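Local coordinates for RND efflux system, outer membrane lipoprotein, NodT family (Burkholderia mallei, PDB 6U94), which probably serves as the outer-membrane channel component of an RND-type efflux system, a lipoprotein of the outer membrane factor family that lets substrates leave the cell, at residues A[77-82]-A[164-169]; A[81-86]-A[128-133]; A[88-93]-A[178-183]. All coordinates share one frame; numbering follows the deposited sequence.

From the N terminus, helix 72-86 comes first and serves two contacts. Contact 1 sets its 77-82 turns against the long helix 156-203, closing a loop of 81 residues. Contact 2 pairs the overlapping 81-86 with 128-133, the lead-in to helix 132-142; both start from the same stretch of helix 72-86, contact 2 closing the shorter loop. Their centres are about 7 Å apart, and Glu169 of contact 1 reaches both Tyr86 and Arg83 of contact 2. Contact 3 runs from 88-93, just past the helix, to 178-183 farther along helix 156-203. It crosses both others, with its centre about 17 Å from that of contact 1.

Contact 1 of 3, residues A[77-82]-A[164-169]; sequences LDIDEA and ISLVAE
Ile79 is the one residue of 77-82 that makes close contact with 164-169, and it does so with three different carbons. Its CG1 meets the Leu166 methyl CD1 at 3.8 Å, while Ile79 CD1 reaches past that side chain to the helix backbone, 3.8 Å from Leu166 CA. Ser165 CB also touches that methyl, 4.2 Å from Ile79 CD1. The other branch, Ile79 CG2, rests on the aliphatic part of Glu169, 4.2 Å from its CG. Leu166 takes part although its CB does not aim at the partner helix: with CG anti to the backbone N (chi1 -175°), CD1 is swung over to Ile79. This is helix-helix packing in the alpha-helical part of an outer membrane factor, where helix 72-86 lies alongside the long helix 156-203; the two local axes approach to 10.5 Å at an angle of 34°. Phe138 of helix 132-142 touches both Ile79 and Ser165, and Leu246 of helix 211-247 touches Ala82 and Glu169, so the pair is flanked by two further helices. Farther out, Ser165 OG is hydrogen-bonded to Glu134 and to the Ser161 carbonyl. The Glu169 chain bends at chi2 (63°), and its buried carboxylate is met by a salt bridge from Arg87 and a hydrogen bond with Tyr86 OH.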
loop_
_atom_site.group_PDB
_atom_site.type_symbol
_atom_site.label_atom_id
_atom_site.label_comp_id
_atom_site.label_asym_id
_atom_site.label_seq_id
_atom_site.Cartn_x
_atom_site.Cartn_y
_atom_site.Cartn_z
ATOM N N LEU A 77 -10.685 10.034 13.471
ATOM C CA LEU A 77 -12.016 9.541 13.124
ATOM C C LEU A 77 -12.275 9.614 11.622
ATOM O O LEU A 77 -13.028 8.794 11.085
ATOM C CB LEU A 77 -13.085 10.334 13.878
ATOM C CG LEU A 77 -13.187 10.159 15.396
ATOM C CD1 LEU A 77 -14.178 11.164 15.957
ATOM C CD2 LEU A 77 -13.600 8.738 15.758
ATOM N N ASP A 78 -11.676 10.589 10.934
ATOM C CA ASP A 78 -11.884 10.718 9.496
ATOM C C ASP A 78 -11.131 9.637 8.728
ATOM O O ASP A 78 -11.657 9.073 7.761
ATOM C CB ASP A 78 -11.454 12.107 9.024
ATOM C CG ASP A 78 -12.386 13.203 9.511
ATOM O OD1 ASP A 78 -13.440 12.878 10.099
ATOM O OD2 ASP A 78 -12.064 14.392 9.305
ATOM N N ILE A 79 -9.898 9.345 9.143
ATOM C CA ILE A 79 -9.137 8.265 8.527
ATOM C C ILE A 79 -9.847 6.936 8.733
ATOM O O ILE A 79 -9.886 6.086 7.836
ATOM C CB ILE A 79 -7.705 8.243 9.095
ATOM C CG1 ILE A 79 -6.976 9.539 8.741
ATOM C CG2 ILE A 79 -6.939 7.036 8.582
ATOM C CD1 ILE A 79 -5.740 9.793 9.578
ATOM N N ASP A 80 -10.432 6.740 9.916
ATOM C CA ASP A 80 -11.175 5.514 10.183
ATOM C C ASP A 80 -12.398 5.406 9.281
ATOM O O ASP A 80 -12.686 4.331 8.740
ATOM C CB ASP A 80 -11.586 5.465 11.653
ATOM C CG ASP A 80 -11.250 4.144 12.308
ATOM O OD1 ASP A 80 -10.128 4.015 12.846
ATOM O OD2 ASP A 80 -12.107 3.235 12.288
ATOM N N GLU A 81 -13.134 6.508 9.112
ATOM C CA GLU A 81 -14.321 6.478 8.263
ATOM C C GLU A 81 -13.952 6.267 6.800
ATOM O O GLU A 81 -14.629 5.516 6.087
ATOM C CB GLU A 81 -15.121 7.769 8.429
ATOM C CG GLU A 81 -16.308 7.883 7.482
ATOM C CD GLU A 81 -17.035 9.211 7.605
ATOM O OE1 GLU A 81 -16.627 10.046 8.444
ATOM O OE2 GLU A 81 -18.017 9.419 6.861
ATOM N N ALA A 82 -12.887 6.924 6.336
ATOM C CA ALA A 82 -12.495 6.816 4.935
ATOM C C ALA A 82 -12.062 5.395 4.596
ATOM O O ALA A 82 -12.466 4.845 3.566
ATOM C CB ALA A 82 -11.375 7.810 4.625
ATOM N N ILE A 164 1.499 10.913 9.483
ATOM C CA ILE A 164 1.983 9.882 8.572
ATOM C C ILE A 164 0.815 9.075 8.017
ATOM O O ILE A 164 0.735 8.813 6.811
ATOM C CB ILE A 164 3.013 8.987 9.285
ATOM C CG1 ILE A 164 4.350 9.716 9.426
ATOM C CG2 ILE A 164 3.193 7.682 8.550
ATOM C CD1 ILE A 164 5.436 8.871 10.060
ATOM N N SER A 165 -0.117 8.681 8.891
ATOM C CA SER A 165 -1.295 7.947 8.438
ATOM C C SER A 165 -2.122 8.779 7.468
ATOM O O SER A 165 -2.558 8.282 6.422
ATOM C CB SER A 165 -2.154 7.528 9.634
ATOM O OG SER A 165 -1.416 6.758 10.565
ATOM N N LEU A 166 -2.338 10.054 7.795
ATOM C CA LEU A 166 -3.176 10.906 6.959
ATOM C C LEU A 166 -2.545 11.123 5.589
ATOM O O LEU A 166 -3.222 11.010 4.561
ATOM C CB LEU A 166 -3.424 12.241 7.659
ATOM C CG LEU A 166 -4.384 13.219 6.983
ATOM C CD1 LEU A 166 -5.748 12.583 6.787
ATOM C CD2 LEU A 166 -4.504 14.494 7.818
ATOM N N VAL A 167 -1.248 11.440 5.558
ATOM C CA VAL A 167 -0.550 11.633 4.288
ATOM C C VAL A 167 -0.645 10.375 3.438
ATOM O O VAL A 167 -0.948 10.431 2.241
ATOM C CB VAL A 167 0.916 12.034 4.537
ATOM C CG1 VAL A 167 1.742 11.870 3.269
ATOM C CG2 VAL A 167 0.998 13.466 5.048
ATOM N N ALA A 168 -0.397 9.218 4.052
ATOM C CA ALA A 168 -0.395 7.967 3.306
ATOM C C ALA A 168 -1.796 7.586 2.848
ATOM O O ALA A 168 -1.976 7.099 1.725
ATOM C CB ALA A 168 0.208 6.858 4.159
ATOM N N GLU A 169 -2.801 7.795 3.701
ATOM C CA GLU A 169 -4.157 7.396 3.344
ATOM C C GLU A 169 -4.721 8.261 2.226
ATOM O O GLU A 169 -5.500 7.773 1.400
ATOM C CB GLU A 169 -5.065 7.450 4.572
ATOM C CG GLU A 169 -6.285 6.550 4.465
ATOM C CD GLU A 169 -5.917 5.077 4.376
ATOM O OE1 GLU A 169 -5.213 4.579 5.279
ATOM O OE2 GLU A 169 -6.327 4.417 3.400
#

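Contact 2 of 3, residues A[81-86]-A[128-133]; sequences EARALY and VGLTHF
Val128 O receives the end of the Arg83 side chain, a bifurcated, end-on grip of the guanidinium on one backbone carbonyl oxygen that joins helix 72-86 to the loop leading into helix 132-142. Both terminal nitrogens point at that oxygen: Arg83 NH1 lies 3.1 Å from Val128 O and Arg83 NH2 is equally 3.1 Å from Val128 O. The two bonds are bent alike, with N-H...O angles of 146° and 148°, as expected when two N-H groups converge on one acceptor. The oxygen sits close to the guanidinium plane, yet the nitrogens approach it differently: NH1 comes nearly along the C=O axis, whereas NH2 arrives from the side and tilted from the carbonyl plane. The Val128 side chain adds a looser touch, its CG1 standing 4.0 Å from Arg83 NH2. Gly129, with a positive phi, turns the chain between the two residues that meet the arginine. Leu130 then lies over one face of the guanidinium, coming from the direction opposite to the arginine chain; its methyl CD2 is 3.5 Å from Arg83 NH1, offset toward the rim. Thr131 follows as N-cap of helix 132-142, its backbone N hydrogen-bonded to Glu134 OE2. The guanidinium is also held from outside these segments: Arg83 NH1 forms a salt bridge with Glu169 of helix 156-203, and NH2 donates to the Ala126 carbonyl. A bend at chi3 (53°) turns the arginine's end toward these acceptors, and over the same face as CD2, Leu130 CD1 packs 3.6 Å from Arg83 NH2.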
loop_
_atom_site.group_PDB
_atom_site.type_symbol
_atom_site.label_atom_id
_atom_site.label_comp_id
_atom_site.label_asym_id
_atom_site.label_seq_id
_atom_site.Cartn_x
_atom_site.Cartn_y
_atom_site.Cartn_z
ATOM N N GLU A 81 -13.134 6.508 9.112
ATOM C CA GLU A 81 -14.321 6.478 8.263
ATOM C C GLU A 81 -13.952 6.267 6.800
ATOM O O GLU A 81 -14.629 5.516 6.087
ATOM C CB GLU A 81 -15.121 7.769 8.429
ATOM C CG GLU A 81 -16.308 7.883 7.482
ATOM C CD GLU A 81 -17.035 9.211 7.605
ATOM O OE1 GLU A 81 -16.627 10.046 8.444
ATOM O OE2 GLU A 81 -18.017 9.419 6.861
ATOM N N ALA A 82 -12.887 6.924 6.336
ATOM C CA ALA A 82 -12.495 6.816 4.935
ATOM C C ALA A 82 -12.062 5.395 4.596
ATOM O O ALA A 82 -12.466 4.845 3.566
ATOM C CB ALA A 82 -11.375 7.810 4.625
ATOM N N ARG A 83 -11.241 4.787 5.455
ATOM C CA ARG A 83 -10.792 3.420 5.213
ATOM C C ARG A 83 -11.969 2.456 5.140
ATOM O O ARG A 83 -11.982 1.541 4.309
ATOM C CB ARG A 83 -9.813 2.991 6.306
ATOM C CG ARG A 83 -8.450 3.651 6.202
ATOM C CD ARG A 83 -7.648 3.476 7.478
ATOM N NE ARG A 83 -7.558 2.077 7.888
ATOM C CZ ARG A 83 -6.672 1.215 7.403
ATOM N NH1 ARG A 83 -5.801 1.606 6.482
ATOM N NH2 ARG A 83 -6.660 -0.039 7.836
ATOM N N ALA A 84 -12.972 2.651 6.000
ATOM C CA ALA A 84 -14.155 1.799 5.957
ATOM C C ALA A 84 -14.944 1.999 4.672
ATOM O O ALA A 84 -15.634 1.078 4.219
ATOM C CB ALA A 84 -15.046 2.069 7.172
ATOM N N LEU A 85 -14.850 3.184 4.064
ATOM C CA LEU A 85 -15.617 3.444 2.852
ATOM C C LEU A 85 -15.042 2.703 1.651
ATOM O O LEU A 85 -15.795 2.148 0.844
ATOM C CB LEU A 85 -15.675 4.945 2.573
ATOM C CG LEU A 85 -16.732 5.729 3.356
ATOM C CD1 LEU A 85 -16.758 7.187 2.925
ATOM C CD2 LEU A 85 -18.102 5.091 3.184
ATOM N N TYR A 86 -13.715 2.673 1.515
ATOM C CA TYR A 86 -13.103 2.202 0.281
ATOM C C TYR A 86 -12.057 1.108 0.449
ATOM O O TYR A 86 -11.627 0.554 -0.566
ATOM C CB TYR A 86 -12.451 3.376 -0.470
ATOM C CG TYR A 86 -10.997 3.581 -0.113
ATOM C CD1 TYR A 86 -10.633 4.176 1.089
ATOM C CD2 TYR A 86 -9.985 3.172 -0.975
ATOM C CE1 TYR A 86 -9.303 4.360 1.421
ATOM C CE2 TYR A 86 -8.654 3.348 -0.652
ATOM C CZ TYR A 86 -8.317 3.945 0.548
ATOM O OH TYR A 86 -6.993 4.129 0.879
ATOM N N VAL A 128 -5.538 -3.243 7.639
ATOM C CA VAL A 128 -4.829 -3.514 6.391
ATOM C C VAL A 128 -4.023 -2.292 5.975
ATOM O O VAL A 128 -4.530 -1.164 5.953
ATOM C CB VAL A 128 -5.813 -3.949 5.293
ATOM C CG1 VAL A 128 -6.947 -2.945 5.138
ATOM C CG2 VAL A 128 -5.083 -4.134 3.969
ATOM N N GLY A 129 -2.749 -2.513 5.657
ATOM C CA GLY A 129 -1.886 -1.431 5.227
ATOM C C GLY A 129 -1.430 -0.492 6.322
ATOM O O GLY A 129 -1.000 0.624 6.023
ATOM N N LEU A 130 -1.502 -0.911 7.583
ATOM C CA LEU A 130 -1.082 -0.090 8.709
ATOM C C LEU A 130 0.204 -0.639 9.314
ATOM O O LEU A 130 0.350 -1.852 9.497
ATOM C CB LEU A 130 -2.174 -0.024 9.782
ATOM C CG LEU A 130 -3.486 0.656 9.388
ATOM C CD1 LEU A 130 -4.411 0.775 10.593
ATOM C CD2 LEU A 130 -3.216 2.020 8.770
ATOM N N THR A 131 1.130 0.261 9.632
ATOM C CA THR A 131 2.368 -0.126 10.288
ATOM C C THR A 131 2.116 -0.428 11.765
ATOM O O THR A 131 1.003 -0.286 12.278
ATOM C CB THR A 131 3.422 0.965 10.129
ATOM O OG1 THR A 131 2.935 2.195 10.683
ATOM C CG2 THR A 131 3.758 1.166 8.651
ATOM N N HIS A 132 3.171 -0.870 12.456
ATOM C CA HIS A 132 3.032 -1.232 13.862
ATOM C C HIS A 132 2.635 -0.028 14.708
ATOM O O HIS A 132 1.757 -0.134 15.572
ATOM C CB HIS A 132 4.330 -1.842 14.389
ATOM C CG HIS A 132 4.624 -3.207 13.849
ATOM N ND1 HIS A 132 3.782 -4.281 14.042
ATOM C CD2 HIS A 132 5.674 -3.675 13.136
ATOM C CE1 HIS A 132 4.297 -5.351 13.464
ATOM N NE2 HIS A 132 5.446 -5.010 12.906
ATOM N N PHE A 133 3.264 1.129 14.474
ATOM C CA PHE A 133 2.972 2.278 15.324
ATOM C C PHE A 133 1.596 2.864 15.029
ATOM O O PHE A 133 0.957 3.414 15.932
ATOM C CB PHE A 133 4.065 3.346 15.200
ATOM C CG PHE A 133 4.255 3.893 13.808
ATOM C CD1 PHE A 133 3.456 4.924 13.338
ATOM C CD2 PHE A 133 5.264 3.410 12.990
ATOM C CE1 PHE A 133 3.639 5.440 12.068
ATOM C CE2 PHE A 133 5.455 3.924 11.720
ATOM C CZ PHE A 133 4.641 4.940 11.258
#

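Contact 3 of 3, residues A[88-93]-A[178-183]; sequences IQRAAQ and LADRAL. With GOL (glycerol), chain D.
A salt bridge between the chain just after helix 72-86 and the middle of the long helix 156-203 forms this contact, with a bound glycerol, probably from the crystallisation liquor, beside it. Arg90 NH1 donates to Asp180 OD2 at 2.7 Å. The bond is short but bent, with an N-H...O angle of 137°, and OD2 lies 28° out of the guanidinium plane. On the acceptor side the syn lone pair of OD2 is used. The two side chains come from opposite directions, and their flat groups are turned 48° against each other, so a single N-H to oxygen bond joins them and not a two-pronged, coplanar pairing. A kink in the arginine chain at chi3 brings NH1 round to the aspartate.

The long paired helices here are those expected for the periplasmic helical barrel of the outer membrane factor fold, and helix 211-247 runs close to both partners. Arg90 NH2 makes a salt bridge with Asp239 of that helix, so the guanidinium joins three parts of the chain. Asp239 also brings its own carboxylate near Asp180 OD2; the arginine, which bonds to both, probably offsets the two like charges. Ile236 of helix 211-247 touches the Asp180 side chain.

Glycerol spans the same pair by a second route. Its O2 donates to Asp180 OD1 at 2.7 Å, while Arg90 NH1 gives a weak hydrogen bond of 2.9 Å to glycerol O3. NH1 thus serves both the carboxylate and the alcohol. The Leu183 methyl CD1 lies 3.7 Å from glycerol O2, one helical turn on from Asp180.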
loop_
_atom_site.group_PDB
_atom_site.type_symbol
_atom_site.label_atom_id
_atom_site.label_comp_id
_atom_site.label_asym_id
_atom_site.label_seq_id
_atom_site.Cartn_x
_atom_site.Cartn_y
_atom_site.Cartn_z
ATOM N N ILE A 88 -11.333 -1.204 3.784
ATOM C CA ILE A 88 -11.441 -2.333 4.709
ATOM C C ILE A 88 -12.194 -3.491 4.064
ATOM O O ILE A 88 -11.780 -4.653 4.162
ATOM C CB ILE A 88 -12.112 -1.894 6.023
ATOM C CG1 ILE A 88 -11.405 -0.670 6.604
ATOM C CG2 ILE A 88 -12.098 -3.033 7.030
ATOM C CD1 ILE A 88 -9.963 -0.919 6.965
ATOM N N GLN A 89 -13.306 -3.193 3.393
ATOM C CA GLN A 89 -14.133 -4.245 2.817
ATOM C C GLN A 89 -13.636 -4.733 1.462
ATOM O O GLN A 89 -14.087 -5.789 1.005
ATOM C CB GLN A 89 -15.583 -3.771 2.693
ATOM C CG GLN A 89 -16.319 -3.652 4.023
ATOM C CD GLN A 89 -16.590 -4.997 4.688
ATOM O OE1 GLN A 89 -16.148 -6.045 4.217
ATOM N NE2 GLN A 89 -17.330 -4.968 5.790
ATOM N N ARG A 90 -12.734 -4.007 0.809
ATOM C CA ARG A 90 -12.129 -4.478 -0.428
ATOM C C ARG A 90 -10.884 -5.322 -0.186
ATOM O O ARG A 90 -10.189 -5.672 -1.147
ATOM C CB ARG A 90 -11.798 -3.299 -1.343
ATOM C CG ARG A 90 -12.932 -2.924 -2.278
ATOM C CD ARG A 90 -12.442 -2.010 -3.378
ATOM N NE ARG A 90 -12.954 -0.652 -3.237
ATOM C CZ ARG A 90 -12.486 0.389 -3.916
ATOM N NH1 ARG A 90 -11.488 0.226 -4.775
ATOM N NH2 ARG A 90 -13.011 1.594 -3.732
ATOM N N ALA A 91 -10.591 -5.663 1.070
ATOM C CA ALA A 91 -9.518 -6.602 1.374
ATOM C C ALA A 91 -9.863 -8.034 0.986
ATOM O O ALA A 91 -9.026 -8.925 1.174
ATOM C CB ALA A 91 -9.171 -6.539 2.862
ATOM N N ALA A 92 -11.066 -8.275 0.452
ATOM C CA ALA A 92 -11.441 -9.620 0.029
ATOM C C ALA A 92 -10.625 -10.081 -1.174
ATOM O O ALA A 92 -10.344 -11.278 -1.309
ATOM C CB ALA A 92 -12.936 -9.677 -0.286
ATOM N N GLN A 93 -10.237 -9.160 -2.049
ATOM C CA GLN A 93 -9.424 -9.502 -3.208
ATOM C C GLN A 93 -7.942 -9.289 -2.914
ATOM O O GLN A 93 -7.147 -10.227 -2.972
ATOM C CB GLN A 93 -9.847 -8.673 -4.423
ATOM N N LEU A 178 -7.494 6.554 -9.265
ATOM C CA LEU A 178 -6.991 6.484 -10.631
ATOM C C LEU A 178 -6.971 5.052 -11.147
ATOM O O LEU A 178 -7.135 4.823 -12.352
ATOM C CB LEU A 178 -5.596 7.102 -10.703
ATOM C CG LEU A 178 -5.509 8.553 -10.229
ATOM C CD1 LEU A 178 -4.113 9.104 -10.443
ATOM C CD2 LEU A 178 -6.541 9.413 -10.938
ATOM N N ALA A 179 -6.780 4.075 -10.256
ATOM C CA ALA A 179 -6.822 2.678 -10.676
ATOM C C ALA A 179 -8.242 2.252 -11.027
ATOM O O ALA A 179 -8.462 1.586 -12.044
ATOM C CB ALA A 179 -6.241 1.782 -9.584
ATOM N N ASP A 180 -9.220 2.641 -10.207
ATOM C CA ASP A 180 -10.607 2.276 -10.469
ATOM C C ASP A 180 -11.158 2.958 -11.714
ATOM O O ASP A 180 -12.094 2.432 -12.330
ATOM C CB ASP A 180 -11.475 2.606 -9.254
ATOM C CG ASP A 180 -11.431 1.514 -8.198
ATOM O OD1 ASP A 180 -11.380 0.327 -8.578
ATOM O OD2 ASP A 180 -11.446 1.834 -6.990
ATOM N N ARG A 181 -10.611 4.113 -12.097
ATOM C CA ARG A 181 -10.996 4.723 -13.365
ATOM C C ARG A 181 -10.477 3.901 -14.539
ATOM O O ARG A 181 -11.212 3.630 -15.495
ATOM C CB ARG A 181 -10.476 6.157 -13.446
ATOM C CG ARG A 181 -11.177 7.144 -12.534
ATOM C CD ARG A 181 -10.593 8.534 -12.716
ATOM N NE ARG A 181 -11.207 9.517 -11.829
ATOM C CZ ARG A 181 -10.896 10.810 -11.824
ATOM N NH1 ARG A 181 -9.977 11.271 -12.661
ATOM N NH2 ARG A 181 -11.503 11.639 -10.985
ATOM N N ALA A 182 -9.205 3.499 -14.479
ATOM C CA ALA A 182 -8.648 2.639 -15.517
ATOM C C ALA A 182 -9.432 1.338 -15.626
ATOM O O ALA A 182 -9.667 0.834 -16.731
ATOM C CB ALA A 182 -7.174 2.357 -15.230
ATOM N N LEU A 183 -9.847 0.780 -14.486
ATOM C CA LEU A 183 -10.662 -0.429 -14.509
ATOM C C LEU A 183 -12.016 -0.170 -15.158
ATOM O O LEU A 183 -12.504 -0.994 -15.940
ATOM C CB LEU A 183 -10.833 -0.965 -13.090
ATOM C CG LEU A 183 -9.594 -1.647 -12.514
ATOM C CD1 LEU A 183 -9.700 -1.794 -10.997
ATOM C CD2 LEU A 183 -9.394 -3.001 -13.180
HETATM C C1 GOL D . -8.274 -2.791 -7.296
HETATM O O1 GOL D . -9.174 -3.704 -7.831
HETATM C C2 GOL D . -9.104 -1.580 -6.826
HETATM O O2 GOL D . -8.946 -0.480 -7.653
HETATM C C3 GOL D . -8.635 -1.312 -5.379
HETATM O O3 GOL D . -9.549 -1.926 -4.541
#